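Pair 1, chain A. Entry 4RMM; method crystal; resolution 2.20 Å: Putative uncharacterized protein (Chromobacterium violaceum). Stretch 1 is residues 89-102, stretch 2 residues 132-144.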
# COMPACT_ATOMS: atom_id res chain seq x y z
N LYS A 89 12.04 -1.44 10.55
CA LYS A 89 11.99 -2.15 9.29
C LYS A 89 10.84 -3.14 9.24
O LYS A 89 10.70 -4.00 10.12
CB LYS A 89 13.32 -2.88 9.04
CG LYS A 89 14.55 -1.98 9.07
CD LYS A 89 15.83 -2.80 8.98
CE LYS A 89 17.07 -1.97 9.31
NZ LYS A 89 18.29 -2.82 9.44
N ILE A 90 10.03 -3.02 8.20
CA ILE A 90 8.90 -3.90 8.02
C ILE A 90 9.33 -5.23 7.45
O ILE A 90 10.22 -5.29 6.59
CB ILE A 90 7.84 -3.25 7.09
CG1 ILE A 90 6.64 -4.18 6.93
CG2 ILE A 90 8.49 -2.88 5.74
CD1 ILE A 90 5.36 -3.45 6.59
N VAL A 91 8.72 -6.30 7.96
CA VAL A 91 9.03 -7.65 7.52
C VAL A 91 7.93 -8.14 6.61
O VAL A 91 8.19 -8.64 5.50
CB VAL A 91 9.21 -8.58 8.75
CG1 VAL A 91 9.21 -10.04 8.31
CG2 VAL A 91 10.52 -8.25 9.44
N ASP A 92 6.68 -7.99 7.06
CA ASP A 92 5.53 -8.38 6.26
C ASP A 92 4.30 -7.55 6.60
O ASP A 92 4.25 -6.87 7.61
CB ASP A 92 5.22 -9.89 6.39
CG ASP A 92 4.88 -10.30 7.80
OD1 ASP A 92 4.03 -9.63 8.43
OD2 ASP A 92 5.44 -11.31 8.26
N PHE A 93 3.30 -7.63 5.73
CA PHE A 93 2.08 -6.86 5.86
C PHE A 93 0.93 -7.56 5.17
O PHE A 93 1.05 -7.91 3.99
CB PHE A 93 2.28 -5.49 5.22
CG PHE A 93 1.02 -4.72 5.02
CD1 PHE A 93 0.48 -3.94 6.07
CD2 PHE A 93 0.40 -4.71 3.79
CE1 PHE A 93 -0.66 -3.17 5.86
CE2 PHE A 93 -0.75 -3.94 3.58
CZ PHE A 93 -1.28 -3.16 4.61
N SER A 94 -0.18 -7.77 5.88
CA SER A 94 -1.36 -8.42 5.30
C SER A 94 -2.60 -7.55 5.52
O SER A 94 -2.72 -6.87 6.53
CB SER A 94 -1.57 -9.82 5.89
OG SER A 94 -1.44 -9.81 7.30
N LEU A 95 -3.51 -7.58 4.56
CA LEU A 95 -4.72 -6.78 4.58
C LEU A 95 -5.94 -7.52 4.02
O LEU A 95 -5.85 -8.16 2.97
CB LEU A 95 -4.48 -5.51 3.74
CG LEU A 95 -5.56 -4.45 3.50
CD1 LEU A 95 -5.96 -3.79 4.81
CD2 LEU A 95 -5.01 -3.40 2.57
N ASP A 96 -7.08 -7.43 4.72
CA ASP A 96 -8.34 -8.01 4.29
C ASP A 96 -9.36 -6.90 4.11
O ASP A 96 -9.53 -6.07 4.98
CB ASP A 96 -8.90 -9.01 5.31
CG ASP A 96 -8.16 -10.32 5.29
OD1 ASP A 96 -7.24 -10.50 6.12
OD2 ASP A 96 -8.49 -11.18 4.45
N TYR A 97 -10.02 -6.89 2.96
CA TYR A 97 -11.04 -5.90 2.66
C TYR A 97 -12.30 -6.65 3.02
O TYR A 97 -12.62 -7.67 2.40
CB TYR A 97 -11.00 -5.52 1.18
CG TYR A 97 -9.82 -4.64 0.81
CD1 TYR A 97 -9.98 -3.26 0.66
CD2 TYR A 97 -8.54 -5.19 0.63
CE1 TYR A 97 -8.90 -2.44 0.34
CE2 TYR A 97 -7.45 -4.37 0.30
CZ TYR A 97 -7.64 -3.00 0.16
OH TYR A 97 -6.59 -2.17 -0.17
N LEU A 98 -12.99 -6.14 4.03
CA LEU A 98 -14.20 -6.77 4.56
C LEU A 98 -15.51 -6.25 4.01
O LEU A 98 -16.43 -7.02 3.76
CB LEU A 98 -14.19 -6.64 6.10
CG LEU A 98 -12.92 -7.25 6.70
CD1 LEU A 98 -12.88 -7.01 8.18
CD2 LEU A 98 -12.87 -8.75 6.37
N ARG A 99 -15.61 -4.95 3.83
CA ARG A 99 -16.84 -4.35 3.34
C ARG A 99 -16.54 -3.15 2.47
O ARG A 99 -15.51 -2.51 2.61
CB ARG A 99 -17.70 -3.89 4.52
CG ARG A 99 -17.80 -4.88 5.66
CD ARG A 99 -18.53 -4.28 6.85
NE ARG A 99 -18.93 -5.31 7.80
CZ ARG A 99 -18.08 -6.03 8.53
NH1 ARG A 99 -16.77 -5.82 8.42
NH2 ARG A 99 -18.54 -6.96 9.36
N PRO A 100 -17.46 -2.83 1.56
CA PRO A 100 -17.24 -1.68 0.69
C PRO A 100 -17.11 -0.43 1.57
O PRO A 100 -17.52 -0.45 2.73
CB PRO A 100 -18.50 -1.65 -0.17
CG PRO A 100 -18.92 -3.10 -0.19
CD PRO A 100 -18.71 -3.52 1.23
N GLY A 101 -16.55 0.63 1.03
CA GLY A 101 -16.43 1.85 1.80
C GLY A 101 -17.64 2.73 1.54
O GLY A 101 -18.26 2.65 0.47
N ARG A 102 -18.00 3.55 2.52
CA ARG A 102 -19.14 4.42 2.35
C ARG A 102 -18.62 5.85 2.13
O ARG A 102 -17.40 6.09 2.22
CB ARG A 102 -20.06 4.31 3.59
N SER A 132 -16.96 -2.25 14.79
CA SER A 132 -17.33 -3.64 15.01
C SER A 132 -17.53 -4.31 13.65
O SER A 132 -17.47 -5.53 13.53
CB SER A 132 -18.63 -3.71 15.84
OG SER A 132 -19.64 -4.45 15.18
N LYS A 133 -17.77 -3.48 12.63
CA LYS A 133 -17.95 -3.93 11.25
C LYS A 133 -16.97 -3.10 10.43
O LYS A 133 -17.37 -2.26 9.62
CB LYS A 133 -19.39 -3.67 10.80
CG LYS A 133 -20.43 -4.46 11.58
CD LYS A 133 -21.84 -4.16 11.12
CE LYS A 133 -22.86 -5.01 11.86
NZ LYS A 133 -24.26 -4.74 11.40
N PRO A 134 -15.67 -3.33 10.63
CA PRO A 134 -14.63 -2.59 9.91
C PRO A 134 -14.64 -2.72 8.40
O PRO A 134 -15.18 -3.67 7.84
CB PRO A 134 -13.34 -3.10 10.56
CG PRO A 134 -13.67 -4.52 10.93
CD PRO A 134 -15.10 -4.43 11.44
N VAL A 135 -14.10 -1.72 7.72
CA VAL A 135 -14.03 -1.74 6.27
C VAL A 135 -12.87 -2.67 5.88
O VAL A 135 -12.95 -3.40 4.89
CB VAL A 135 -13.78 -0.32 5.73
CG1 VAL A 135 -13.28 -0.39 4.31
CG2 VAL A 135 -15.09 0.47 5.78
N ALA A 136 -11.82 -2.66 6.69
CA ALA A 136 -10.64 -3.48 6.47
C ALA A 136 -9.80 -3.60 7.75
O ALA A 136 -9.80 -2.70 8.60
CB ALA A 136 -9.79 -2.87 5.36
N VAL A 137 -9.12 -4.73 7.90
CA VAL A 137 -8.24 -4.93 9.05
C VAL A 137 -6.88 -5.37 8.50
O VAL A 137 -6.81 -6.21 7.60
CB VAL A 137 -8.78 -6.00 10.03
CG1 VAL A 137 -10.14 -5.54 10.63
CG2 VAL A 137 -8.93 -7.32 9.31
N ALA A 138 -5.81 -4.79 9.02
CA ALA A 138 -4.48 -5.17 8.56
C ALA A 138 -3.61 -5.60 9.72
O ALA A 138 -3.98 -5.41 10.89
CB ALA A 138 -3.82 -4.01 7.83
N ARG A 139 -2.47 -6.18 9.39
CA ARG A 139 -1.50 -6.64 10.36
C ARG A 139 -0.09 -6.52 9.75
O ARG A 139 0.12 -6.81 8.57
CB ARG A 139 -1.79 -8.09 10.78
CG ARG A 139 -3.17 -8.22 11.44
CD ARG A 139 -3.34 -9.47 12.29
NE ARG A 139 -4.71 -9.63 12.78
CZ ARG A 139 -5.76 -9.85 11.99
NH1 ARG A 139 -5.59 -9.93 10.67
NH2 ARG A 139 -6.98 -9.98 12.50
N ALA A 140 0.85 -6.06 10.57
CA ALA A 140 2.22 -5.86 10.13
C ALA A 140 3.24 -6.21 11.21
O ALA A 140 2.98 -6.03 12.39
CB ALA A 140 2.39 -4.41 9.70
N HIS A 141 4.39 -6.73 10.78
CA HIS A 141 5.47 -7.10 11.67
C HIS A 141 6.66 -6.23 11.34
O HIS A 141 7.00 -6.06 10.17
CB HIS A 141 5.89 -8.57 11.49
CG HIS A 141 4.84 -9.55 11.90
ND1 HIS A 141 4.39 -10.56 11.07
CD2 HIS A 141 4.15 -9.68 13.06
CE1 HIS A 141 3.47 -11.26 11.70
NE2 HIS A 141 3.30 -10.75 12.91
N PHE A 142 7.29 -5.68 12.37
CA PHE A 142 8.44 -4.83 12.17
C PHE A 142 9.61 -5.33 12.99
O PHE A 142 9.45 -5.93 14.05
CB PHE A 142 8.15 -3.39 12.56
CG PHE A 142 7.16 -2.70 11.67
CD1 PHE A 142 5.79 -2.94 11.81
CD2 PHE A 142 7.59 -1.78 10.71
CE1 PHE A 142 4.86 -2.28 11.02
CE2 PHE A 142 6.67 -1.11 9.91
CZ PHE A 142 5.30 -1.36 10.06
N LEU A 143 10.80 -5.05 12.48
CA LEU A 143 12.02 -5.44 13.16
C LEU A 143 12.58 -4.15 13.73
O LEU A 143 12.76 -3.18 13.01
CB LEU A 143 13.00 -6.05 12.17
CG LEU A 143 14.26 -6.60 12.81
CD1 LEU A 143 13.93 -7.86 13.59
CD2 LEU A 143 15.28 -6.89 11.72
N LEU A 144 12.87 -4.13 15.02
CA LEU A 144 13.38 -2.93 15.65
C LEU A 144 14.79 -3.04 16.15
O LEU A 144 15.31 -4.13 16.35
CB LEU A 144 12.50 -2.56 16.83
CG LEU A 144 11.01 -2.59 16.53
CD1 LEU A 144 10.26 -2.83 17.81
CD2 LEU A 144 10.60 -1.29 15.86

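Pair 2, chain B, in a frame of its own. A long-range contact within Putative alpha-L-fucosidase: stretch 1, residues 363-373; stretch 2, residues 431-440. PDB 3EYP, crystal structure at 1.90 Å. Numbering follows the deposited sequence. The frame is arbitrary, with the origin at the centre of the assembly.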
# COMPACT_ATOMS: atom_id res chain seq x y z
N GLU B 363 -23.28 6.76 21.58
CA GLU B 363 -23.91 7.58 20.58
C GLU B 363 -23.04 7.62 19.31
O GLU B 363 -21.98 8.23 19.30
CB GLU B 363 -24.07 8.99 21.12
CG GLU B 363 -24.65 9.86 20.08
CD GLU B 363 -26.02 9.40 19.70
OE1 GLU B 363 -26.20 8.94 18.53
OE2 GLU B 363 -26.90 9.46 20.62
N VAL B 364 -23.55 6.99 18.26
CA VAL B 364 -22.81 6.72 17.02
C VAL B 364 -22.98 7.80 15.98
O VAL B 364 -22.22 7.87 15.02
CB VAL B 364 -23.20 5.31 16.42
CG1 VAL B 364 -22.99 4.19 17.42
CG2 VAL B 364 -24.62 5.30 15.87
N LYS B 365 -23.98 8.64 16.21
CA LYS B 365 -24.30 9.77 15.29
C LYS B 365 -23.74 11.10 15.78
O LYS B 365 -23.64 11.36 16.99
CB LYS B 365 -25.82 9.92 15.04
CG LYS B 365 -26.53 8.71 14.45
CD LYS B 365 -27.98 9.00 14.13
CE LYS B 365 -28.51 8.15 12.93
NZ LYS B 365 -28.38 8.68 11.43
N ALA B 366 -23.32 11.90 14.80
CA ALA B 366 -22.95 13.32 14.99
C ALA B 366 -23.08 14.16 13.74
O ALA B 366 -22.86 13.71 12.60
CB ALA B 366 -21.56 13.46 15.56
N ASP B 367 -23.41 15.41 13.99
CA ASP B 367 -23.50 16.41 12.94
C ASP B 367 -22.61 17.57 13.32
O ASP B 367 -22.74 18.11 14.41
CB ASP B 367 -24.92 16.94 12.80
CG ASP B 367 -25.87 15.99 12.06
OD1 ASP B 367 -25.42 15.11 11.27
OD2 ASP B 367 -27.12 16.14 12.24
N ILE B 368 -21.71 17.91 12.39
CA ILE B 368 -20.72 18.96 12.52
C ILE B 368 -20.81 19.98 11.39
O ILE B 368 -20.79 19.65 10.19
CB ILE B 368 -19.27 18.43 12.54
CG1 ILE B 368 -19.09 17.27 13.57
CG2 ILE B 368 -18.35 19.56 12.87
CD1 ILE B 368 -19.45 15.86 13.07
N ILE B 369 -20.94 21.23 11.80
CA ILE B 369 -21.17 22.32 10.84
C ILE B 369 -20.01 23.27 10.95
O ILE B 369 -19.63 23.71 12.04
CB ILE B 369 -22.52 23.05 11.09
CG1 ILE B 369 -23.63 22.07 10.81
CG2 ILE B 369 -22.68 24.34 10.20
CD1 ILE B 369 -25.07 22.62 11.03
N PHE B 370 -19.41 23.51 9.80
CA PHE B 370 -18.27 24.38 9.70
C PHE B 370 -18.77 25.61 9.00
O PHE B 370 -19.24 25.54 7.87
CB PHE B 370 -17.14 23.72 8.89
CG PHE B 370 -16.68 22.39 9.44
CD1 PHE B 370 -15.58 22.32 10.23
CD2 PHE B 370 -17.39 21.25 9.17
CE1 PHE B 370 -15.15 21.08 10.74
CE2 PHE B 370 -16.99 20.02 9.69
CZ PHE B 370 -15.88 19.95 10.46
N THR B 371 -18.68 26.72 9.72
CA THR B 371 -19.08 28.03 9.17
C THR B 371 -17.85 28.85 8.83
O THR B 371 -17.01 29.20 9.68
CB THR B 371 -20.03 28.79 10.12
OG1 THR B 371 -21.21 28.01 10.37
CG2 THR B 371 -20.45 30.12 9.51
N LEU B 372 -17.72 29.10 7.55
CA LEU B 372 -16.53 29.72 7.01
C LEU B 372 -16.70 31.23 6.92
O LEU B 372 -17.72 31.70 6.48
CB LEU B 372 -16.23 29.18 5.62
CG LEU B 372 -15.89 27.68 5.67
CD1 LEU B 372 -16.45 26.94 4.47
CD2 LEU B 372 -14.39 27.48 5.83
N PRO B 373 -15.68 31.98 7.32
CA PRO B 373 -15.80 33.45 7.29
C PRO B 373 -16.06 33.99 5.91
O PRO B 373 -16.79 34.96 5.74
CB PRO B 373 -14.42 33.91 7.77
CG PRO B 373 -13.54 32.74 7.60
CD PRO B 373 -14.38 31.55 7.85
N LYS B 431 -18.99 25.81 -4.50
CA LYS B 431 -18.76 26.98 -3.65
C LYS B 431 -19.56 26.84 -2.34
O LYS B 431 -20.72 26.42 -2.32
CB LYS B 431 -19.12 28.28 -4.41
N ALA B 432 -18.93 27.14 -1.23
CA ALA B 432 -19.59 26.92 0.07
C ALA B 432 -19.30 27.99 1.06
O ALA B 432 -18.18 28.46 1.16
CB ALA B 432 -19.18 25.52 0.69
N LYS B 433 -20.33 28.35 1.79
CA LYS B 433 -20.19 29.21 2.94
C LYS B 433 -20.20 28.41 4.22
O LYS B 433 -19.58 28.76 5.20
CB LYS B 433 -21.30 30.26 3.00
CG LYS B 433 -20.84 31.58 3.57
CD LYS B 433 -19.87 31.43 4.74
CE LYS B 433 -20.56 31.63 6.07
NZ LYS B 433 -20.42 33.03 6.56
N GLN B 434 -20.92 27.31 4.18
CA GLN B 434 -20.89 26.33 5.27
C GLN B 434 -20.84 24.91 4.75
O GLN B 434 -21.35 24.61 3.68
CB GLN B 434 -22.14 26.47 6.13
CG GLN B 434 -22.35 27.84 6.74
CD GLN B 434 -23.61 27.83 7.54
OE1 GLN B 434 -24.70 27.87 6.97
NE2 GLN B 434 -23.49 27.66 8.85
N VAL B 435 -20.21 24.06 5.54
CA VAL B 435 -20.05 22.64 5.25
C VAL B 435 -20.50 21.83 6.43
O VAL B 435 -20.08 22.07 7.57
CB VAL B 435 -18.56 22.25 4.96
CG1 VAL B 435 -18.39 20.68 4.76
CG2 VAL B 435 -17.99 23.05 3.80
N ARG B 436 -21.32 20.85 6.13
CA ARG B 436 -21.79 19.90 7.14
C ARG B 436 -21.26 18.48 6.96
O ARG B 436 -21.40 17.87 5.90
CB ARG B 436 -23.33 19.85 7.19
CG ARG B 436 -23.82 18.92 8.27
CD ARG B 436 -25.26 19.16 8.68
NE ARG B 436 -26.23 18.70 7.70
CZ ARG B 436 -27.51 18.46 8.01
NH1 ARG B 436 -28.36 18.04 7.09
NH2 ARG B 436 -27.93 18.59 9.26
N LEU B 437 -20.71 17.97 8.05
CA LEU B 437 -20.30 16.55 8.14
C LEU B 437 -21.30 15.81 9.01
O LEU B 437 -21.45 16.09 10.20
CB LEU B 437 -18.91 16.44 8.74
CG LEU B 437 -18.42 15.02 9.03
CD1 LEU B 437 -18.40 14.14 7.71
CD2 LEU B 437 -17.06 15.09 9.72
N ARG B 438 -22.02 14.88 8.36
CA ARG B 438 -22.98 14.00 9.02
C ARG B 438 -22.39 12.60 9.24
O ARG B 438 -22.14 11.86 8.28
CB ARG B 438 -24.26 13.86 8.19
CG ARG B 438 -24.90 15.18 7.65
CD ARG B 438 -26.42 14.99 7.43
NE ARG B 438 -27.08 15.03 8.74
CZ ARG B 438 -28.40 14.89 8.94
NH1 ARG B 438 -28.89 14.97 10.19
NH2 ARG B 438 -29.22 14.64 7.94
N ILE B 439 -22.17 12.28 10.51
CA ILE B 439 -21.87 10.91 10.97
C ILE B 439 -23.20 10.29 11.23
O ILE B 439 -23.91 10.67 12.19
CB ILE B 439 -20.98 10.87 12.26
CG1 ILE B 439 -19.67 11.58 12.03
CG2 ILE B 439 -20.70 9.38 12.75
CD1 ILE B 439 -19.06 11.29 10.72
N GLN B 440 -23.60 9.39 10.34
CA GLN B 440 -24.97 8.87 10.28
C GLN B 440 -25.22 7.55 10.95
O GLN B 440 -26.31 7.27 11.40
CB GLN B 440 -25.43 8.81 8.83
CG GLN B 440 -25.60 10.19 8.31
CD GLN B 440 -25.64 10.28 6.82
OE1 GLN B 440 -24.69 9.90 6.12
NE2 GLN B 440 -26.71 10.87 6.32
O HOH W 1 -26.01 12.61 11.54

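Both pairs are two antiparallel strands joined edge to edge. In pair 1 strand 89-97 lies beside strand 136-143, and in pair 2 strand 366-372 lies beside strand 434-440. The N-to-C directions differ by 144° in pair 1 and by 167° in pair 2. The central residues still superpose with an RMSD of 0.6 Å.

The register is also shared. Ser A94 matches Ile B368, and Arg A139 matches Leu B437. Each set is a hydrogen-bonded pair. Ser A94 N donates to Arg A139 O at 2.9 Å, and Arg A139 N to Ser A94 O at 3.0 Å. In pair 2, Ile B368 N donates to Leu B437 O at 2.9 Å, and Leu B437 N to Ile B368 O at 2.7 Å. These bonds depend on the backbone alone, so they tolerate quite different side chains.

The buried face is not the same one in the two pairs. In pair 1 it carries Phe A93, Leu A95, Ala A136, Ala A138 and Ala A140. Large side chains on one strand meet alanines on the other. Phe A93 CE1 is 3.8 Å from Ala A138 CB, and Ala A140 CB lies at the edge of the ring. Leu A95 CD1 reaches Ala A138 CB at 3.7 Å and Ala A136 CB at 4.0 Å.

The matching positions in pair 2 are Asp B367, Ile B369, Gln B434, Arg B436 and Arg B438, all partly exposed. Here polar groups make much of the contact. Asp B367, in the place of Phe A93, forms a salt bridge with Arg B438, in the place of Ala A140. Arg B438 NE donates to Asp B367 OD1 and Arg B438 NH1 to Asp B367 OD2, both at 3.0 Å. Ile B369 keeps an apolar group where Leu A95 sits. Its CG1 is 4.0 Å from Arg B436 CD. At the next pair, Gln B434 NE2 donates to Thr B371 OG1 at 2.8 Å. These residues match Ala A136 and Tyr A97.

The other face reverses the pattern. In pair 2 it buries Ala B366, Ile B368, Phe B370, Val B435, Leu B437 and Ile B439. Both strands supply apolar groups. Ile B368 CD1 lies 4.2 Å from Leu B437 CD2. Phe B370 CE2 is 4.2 Å from Leu B437 CB, which sits at the ring edge. Ala B366 CB is 4.2 Å from Ile B439 CB.

The matching positions in pair 1 are Asp A92, Ser A94, Asp A96, Val A137, Arg A139 and His A141. Asp A92 and His A141 take the places of Ala B366 and Ile B439. His A141 ND1 donates to Asp A92 OD2 at 3.1 Å, so a polar link replaces an apolar contact.

Leu A98 and Leu B372 match closely, with side-chain centres 0.5 Å apart. Leu A98 CD1 packs 4.0 Å from Val A137 CG1. Leu B372 CD1 packs 4.2 Å from Val B435 CG2. This leucine-valine contact is common to both pairs.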